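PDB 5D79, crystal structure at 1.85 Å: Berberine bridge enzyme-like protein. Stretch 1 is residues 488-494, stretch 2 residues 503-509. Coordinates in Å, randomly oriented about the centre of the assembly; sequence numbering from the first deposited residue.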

# COMPACT_ATOMS: atom_id res chain seq x y z
N LYS A 488 26.04 -4.31 -2.91
CA LYS A 488 24.63 -4.17 -2.65
C LYS A 488 23.83 -4.63 -3.85
O LYS A 488 22.75 -5.19 -3.69
N TYR A 489 24.36 -4.44 -5.06
CA TYR A 489 23.63 -4.84 -6.25
C TYR A 489 23.28 -6.33 -6.25
O TYR A 489 22.15 -6.70 -6.57
N GLU A 490 24.24 -7.17 -5.91
CA GLU A 490 24.01 -8.61 -5.97
C GLU A 490 23.10 -9.06 -4.82
O GLU A 490 22.31 -9.99 -4.97
N GLU A 491 23.19 -8.38 -3.68
CA GLU A 491 22.36 -8.75 -2.54
C GLU A 491 20.93 -8.24 -2.72
O GLU A 491 19.97 -8.93 -2.40
N GLY A 492 20.80 -7.03 -3.24
CA GLY A 492 19.50 -6.41 -3.43
C GLY A 492 18.72 -6.98 -4.60
O GLY A 492 17.50 -6.85 -4.66
N LYS A 493 19.44 -7.62 -5.51
CA LYS A 493 18.84 -8.30 -6.66
C LYS A 493 17.89 -9.41 -6.22
O LYS A 493 16.91 -9.71 -6.90
N SER A 494 18.20 -10.00 -5.07
CA SER A 494 17.44 -11.13 -4.51
C SER A 494 15.95 -10.86 -4.34
O SER A 494 15.13 -11.59 -4.90
N ASN A 503 11.56 -5.23 -14.30
CA ASN A 503 11.73 -3.80 -14.12
C ASN A 503 12.87 -3.45 -13.19
O ASN A 503 13.22 -2.27 -13.04
N PHE A 504 13.45 -4.45 -12.53
CA PHE A 504 14.48 -4.20 -11.53
C PHE A 504 15.74 -3.51 -12.10
O PHE A 504 16.27 -2.59 -11.49
N GLU A 505 16.19 -3.94 -13.28
CA GLU A 505 17.41 -3.39 -13.87
C GLU A 505 17.25 -1.91 -14.19
O GLU A 505 18.14 -1.12 -13.88
N ARG A 506 16.12 -1.53 -14.78
CA ARG A 506 15.88 -0.11 -15.06
C ARG A 506 15.89 0.75 -13.79
O ARG A 506 16.54 1.79 -13.75
N LEU A 507 15.18 0.29 -12.76
CA LEU A 507 15.14 0.98 -11.47
C LEU A 507 16.55 1.25 -10.94
O LEU A 507 16.83 2.34 -10.44
N VAL A 508 17.42 0.25 -11.08
CA VAL A 508 18.83 0.34 -10.66
C VAL A 508 19.59 1.36 -11.50
O VAL A 508 20.41 2.12 -10.98
N ARG A 509 19.31 1.39 -12.80
CA ARG A 509 19.90 2.40 -13.67
C ARG A 509 19.43 3.79 -13.25
O ARG A 509 20.24 4.70 -13.04

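The two helices run roughly antiparallel, at 140° between their N-to-C directions. Their axes come within 11.7 Å, and Phe504, Glu505, Val508, Tyr489 and Lys493 supply the side-chain contacts between them.

Asn503 lies out of reach of stretch 1. Its side-chain ND2 is hydrogen-bonded elsewhere in the structure. Phe504 is buried and points toward stretch 1, with chi1 t and chi2 at 72°. Its ring meets three residues of the first helix. Phe504 CZ lies 3.6 Å from Lys493 CA and 3.9 Å from Gly492 O. Gly492 has no side chain; its contact with the ring is through its backbone O. The aliphatic part of Lys493 packs here as well, with Lys493 CG 3.6 Å from Phe504 CE2. Tyr489 completes the set, its CE1 4.1 Å from Phe504 CE2.

Glu505 leaves its backbone sideways. Its m, m rotamer brings the carboxylate nearer to stretch 1. Tyr489, with chi1 t, also starts sideways and extends its ring across the gap. Tyr489 OH donates a hydrogen bond of 2.7 Å to Glu505 OE2, which sits at the edge of the ring, near its plane. Lys493 is fully extended, all four chi angles t. Its NZ makes a weak 3.4 Å hydrogen bond to Tyr489 OH within its own helix. Lys493 NZ is 4.1 Å from Glu505 OE2: the charges are opposite, but the distance is beyond a salt bridge.

Arg506 and Leu507 do not reach stretch 1. Val508 is buried and points toward it, with chi1 t. Its CG1 makes an apolar contact with Tyr489 CD1 at 4.3 Å. Arg509 makes no direct contact with stretch 1. Instead Arg509 NH1 forms a 2.8 Å salt bridge with Glu505 OE1, one helical turn back. The Glu505 carboxylate thus binds Arg509 through one oxygen and Tyr489 through the other.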

# COMPACT_ATOMS: atom_id res chain seq x y z
CB LYS A 488 24.28 -2.74 -2.28
CG LYS A 488 24.88 -2.32 -0.96
CD LYS A 488 24.33 -0.98 -0.50
CE LYS A 488 22.83 -1.02 -0.30
NZ LYS A 488 22.33 0.26 0.29
CB TYR A 489 24.41 -4.52 -7.54
CG TYR A 489 23.80 -5.16 -8.77
CD1 TYR A 489 22.75 -4.55 -9.45
CD2 TYR A 489 24.26 -6.38 -9.25
CE1 TYR A 489 22.18 -5.14 -10.57
CE2 TYR A 489 23.70 -6.98 -10.37
CZ TYR A 489 22.66 -6.36 -11.02
OH TYR A 489 22.09 -6.95 -12.13
CB GLU A 490 25.34 -9.38 -5.95
CG GLU A 490 26.27 -9.11 -7.15
CD GLU A 490 25.79 -9.72 -8.48
OE1 GLU A 490 24.72 -10.39 -8.50
OE2 GLU A 490 26.49 -9.54 -9.50
CB GLU A 491 22.97 -8.22 -1.24
CG GLU A 491 22.56 -9.01 -0.01
CD GLU A 491 23.19 -8.49 1.27
OE1 GLU A 491 23.84 -7.43 1.23
OE2 GLU A 491 23.03 -9.15 2.31
CB LYS A 493 19.93 -8.87 -7.56
CG LYS A 493 19.47 -9.14 -8.98
CD LYS A 493 20.65 -9.51 -9.87
CE LYS A 493 20.18 -9.80 -11.28
NZ LYS A 493 21.31 -10.23 -12.15
CB SER A 494 18.04 -11.52 -3.15
OG SER A 494 17.34 -12.62 -2.60
CB ASN A 503 10.44 -3.17 -13.58
CG ASN A 503 9.36 -3.03 -14.64
OD1 ASN A 503 9.65 -2.92 -15.84
ND2 ASN A 503 8.11 -3.00 -14.20
CB PHE A 504 14.88 -5.49 -10.83
CG PHE A 504 16.02 -5.33 -9.84
CD1 PHE A 504 15.81 -4.67 -8.63
CD2 PHE A 504 17.28 -5.84 -10.12
CE1 PHE A 504 16.85 -4.52 -7.72
CE2 PHE A 504 18.32 -5.69 -9.22
CZ PHE A 504 18.10 -5.03 -8.01
CB GLU A 505 17.82 -4.17 -15.12
CG GLU A 505 18.31 -5.58 -14.81
CD GLU A 505 19.51 -5.63 -13.85
OE1 GLU A 505 20.36 -4.70 -13.85
OE2 GLU A 505 19.60 -6.62 -13.09
CB ARG A 506 14.56 0.10 -15.80
CG ARG A 506 14.33 1.56 -16.15
CD ARG A 506 13.09 1.84 -16.98
NE ARG A 506 13.02 3.26 -17.31
CZ ARG A 506 11.99 3.85 -17.90
NH1 ARG A 506 10.92 3.16 -18.24
NH2 ARG A 506 12.04 5.15 -18.15
CB LEU A 507 14.34 0.15 -10.45
CG LEU A 507 12.82 0.19 -10.61
CD1 LEU A 507 12.18 -1.00 -9.93
CD2 LEU A 507 12.28 1.50 -10.06
CB VAL A 508 19.53 -1.04 -10.73
CG1 VAL A 508 21.03 -0.89 -10.90
CG2 VAL A 508 19.22 -1.85 -9.49
CB ARG A 509 19.56 2.14 -15.14
CG ARG A 509 20.04 0.79 -15.69
CD ARG A 509 21.50 0.49 -15.36
NE ARG A 509 22.04 -0.60 -16.18
CZ ARG A 509 22.03 -1.88 -15.84
NH1 ARG A 509 21.52 -2.26 -14.67
NH2 ARG A 509 22.55 -2.79 -16.65